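Long-range contact in F-actin-capping protein subunit alpha (Dictyostelium discoideum, PDB 4AKR), which caps the fast-growing barbed ends of actin filaments independently of calcium, blocking subunit exchange there without severing the filaments: residues K63-I68 with N132-V137. Sequence-based numbering, arbitrary orientation.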
ATOM      1  N   LYS A  63      -0.785 -33.115  13.010  1.00 21.88           N
ATOM      2  CA  LYS A  63       0.576 -33.517  12.660  1.00 22.22           C
ATOM      3  C   LYS A  63       1.522 -32.368  12.377  1.00 21.25           C
ATOM      4  O   LYS A  63       2.650 -32.590  11.937  1.00 22.16           O
ATOM      5  CB  LYS A  63       0.556 -34.436  11.441  1.00 23.07           C
ATOM      6  CG  LYS A  63       0.028 -35.821  11.713  1.00 27.18           C
ATOM      7  CD  LYS A  63      -0.166 -36.579  10.417  1.00 29.70           C
ATOM      8  CE  LYS A  63      -0.575 -38.004  10.691  1.00 32.10           C
ATOM      9  NZ  LYS A  63       0.493 -38.689  11.463  1.00 36.93           N
ATOM     10  N   GLY A  64       1.068 -31.143  12.616  1.00 19.85           N
ATOM     11  CA  GLY A  64       1.917 -29.995  12.361  1.00 18.90           C
ATOM     12  C   GLY A  64       1.291 -28.994  11.405  1.00 18.32           C
ATOM     13  O   GLY A  64       0.164 -29.172  10.942  1.00 16.72           O
ATOM     14  N   SER A  65       2.044 -27.946  11.091  1.00 18.14           N
ATOM     15  CA  SER A  65       1.575 -26.892  10.205  1.00 18.20           C
ATOM     16  C   SER A  65       1.517 -27.309   8.738  1.00 17.30           C
ATOM     17  O   SER A  65       2.232 -28.211   8.310  1.00 16.83           O
ATOM     18  CB  SER A  65       2.475 -25.669  10.359  1.00 20.03           C
ATOM     19  OG  SER A  65       3.830 -26.021  10.152  1.00 22.81           O
ATOM     20  N   ALA A  66       0.640 -26.654   7.981  1.00 16.22           N
ATOM     21  CA  ALA A  66       0.493 -26.917   6.551  1.00 15.33           C
ATOM     22  C   ALA A  66       0.038 -25.646   5.837  1.00 15.70           C
ATOM     23  O   ALA A  66      -0.315 -24.648   6.475  1.00 15.25           O
ATOM     24  CB  ALA A  66      -0.511 -28.032   6.310  1.00 14.11           C
ATOM     25  N   LEU A  67       0.049 -25.689   4.509  1.00 14.57           N
ATOM     26  CA  LEU A  67      -0.371 -24.551   3.714  1.00 14.86           C
ATOM     27  C   LEU A  67      -1.655 -24.818   2.927  1.00 15.55           C
ATOM     28  O   LEU A  67      -1.904 -25.937   2.490  1.00 12.52           O
ATOM     29  CB  LEU A  67       0.733 -24.157   2.727  1.00 14.02           C
ATOM     30  CG  LEU A  67       2.068 -23.615   3.248  1.00 14.23           C
ATOM     31  CD1 LEU A  67       2.904 -23.130   2.063  1.00 11.63           C
ATOM     32  CD2 LEU A  67       1.825 -22.462   4.215  1.00 10.51           C
ATOM     33  N   ILE A  68      -2.461 -23.773   2.764  1.00 16.72           N
ATOM     34  CA  ILE A  68      -3.686 -23.841   1.977  1.00 18.76           C
ATOM     35  C   ILE A  68      -3.334 -23.110   0.675  1.00 20.59           C
ATOM     36  O   ILE A  68      -3.193 -21.882   0.666  1.00 20.27           O
ATOM     37  CB  ILE A  68      -4.859 -23.102   2.660  1.00 18.91           C
ATOM     38  CG1 ILE A  68      -5.208 -23.774   3.996  1.00 15.73           C
ATOM     39  CG2 ILE A  68      -6.061 -23.070   1.726  1.00 19.58           C
ATOM     40  CD1 ILE A  68      -5.586 -25.233   3.880  1.00 16.75           C
ATOM     41  N   ASN A 132       9.456 -17.859  10.550  1.00 24.47           N
ATOM     42  CA  ASN A 132       8.078 -18.330  10.742  1.00 24.28           C
ATOM     43  C   ASN A 132       7.500 -18.979   9.491  1.00 22.63           C
ATOM     44  O   ASN A 132       6.278 -19.100   9.358  1.00 23.20           O
ATOM     45  CB  ASN A 132       7.138 -17.188  11.137  1.00 27.96           C
ATOM     46  CG  ASN A 132       7.525 -16.541  12.436  1.00 31.65           C
ATOM     47  OD1 ASN A 132       7.928 -17.222  13.385  1.00 34.32           O
ATOM     48  ND2 ASN A 132       7.396 -15.215  12.497  1.00 32.78           N
ATOM     49  N   GLY A 133       8.367 -19.394   8.577  1.00 17.65           N
ATOM     50  CA  GLY A 133       7.888 -19.981   7.344  1.00 16.25           C
ATOM     51  C   GLY A 133       7.340 -21.390   7.431  1.00 14.68           C
ATOM     52  O   GLY A 133       7.799 -22.202   8.217  1.00 15.29           O
ATOM     53  N   VAL A 134       6.333 -21.660   6.613  1.00 13.42           N
ATOM     54  CA  VAL A 134       5.719 -22.974   6.526  1.00 12.57           C
ATOM     55  C   VAL A 134       5.838 -23.315   5.042  1.00 13.55           C
ATOM     56  O   VAL A 134       5.576 -22.466   4.185  1.00 13.04           O
ATOM     57  CB  VAL A 134       4.238 -22.932   6.944  1.00 12.06           C
ATOM     58  CG1 VAL A 134       3.627 -24.317   6.855  1.00 11.56           C
ATOM     59  CG2 VAL A 134       4.120 -22.381   8.360  1.00  9.48           C
ATOM     60  N   SER A 135       6.246 -24.541   4.743  1.00 12.54           N
ATOM     61  CA  SER A 135       6.433 -24.968   3.364  1.00 15.20           C
ATOM     62  C   SER A 135       5.473 -26.063   2.893  1.00 16.35           C
ATOM     63  O   SER A 135       4.784 -26.696   3.692  1.00 16.83           O
ATOM     64  CB  SER A 135       7.862 -25.468   3.180  1.00 13.44           C
ATOM     65  OG  SER A 135       8.095 -26.589   4.015  1.00 15.23           O
ATOM     66  N   ALA A 136       5.448 -26.275   1.582  1.00 15.88           N
ATOM     67  CA  ALA A 136       4.609 -27.290   0.967  1.00 16.49           C
ATOM     68  C   ALA A 136       5.211 -27.686  -0.384  1.00 18.40           C
ATOM     69  O   ALA A 136       5.491 -26.829  -1.225  1.00 20.29           O
ATOM     70  CB  ALA A 136       3.196 -26.760   0.787  1.00 15.87           C
ATOM     71  N   VAL A 137       5.420 -28.985  -0.580  1.00 18.60           N
ATOM     72  CA  VAL A 137       5.985 -29.501  -1.818  1.00 18.60           C
ATOM     73  C   VAL A 137       5.044 -30.526  -2.453  1.00 19.74           C
ATOM     74  O   VAL A 137       4.730 -31.561  -1.860  1.00 20.47           O
ATOM     75  CB  VAL A 137       7.361 -30.152  -1.568  1.00 19.38           C
ATOM     76  CG1 VAL A 137       7.981 -30.594  -2.897  1.00 17.29           C
ATOM     77  CG2 VAL A 137       8.277 -29.166  -0.855  1.00 17.57           C
TER
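Apolar packing carries most of this contact, in which strand 64-67 crosses over the start of strand 134-142; the axes of the short segments 64-67 and 134-137 approach to 6.0 Å, their N-to-C directions 63° apart. Leu67, with CG anti to its own carbonyl carbon (chi1 -66°), reaches across with both methyls. CD2 lies alongside Val134, 3.7 Å from its CB, and the two side chains run past one another in opposite directions. CD1 reaches farther along the strand, to 3.9 Å from CB of Ala136, and also rests on the backbone, 3.5 Å from the carbonyl O of Val134. Leu67 thus bridges Val134 and Ala136, while Ser135 between them turns its CB away.

Ser65 also takes part by van der Waals contact: its OG sits 3.7 Å from CG1 of Val134, the branch anti to the backbone N (chi1 180°).

The two strands share no hydrogen bonds; their backbones pair within their own sheets, Ala66 with Val59, Val134 with Ser153 and Ala136 with Cys151. The arrangement is typical of steeply crossed packing between separate antiparallel sheets: hairpin 58-61/64-67 covers one face of the five-stranded sheet's outermost strand within this chain, helix 112-129 the other, touching Ser135 and Val137.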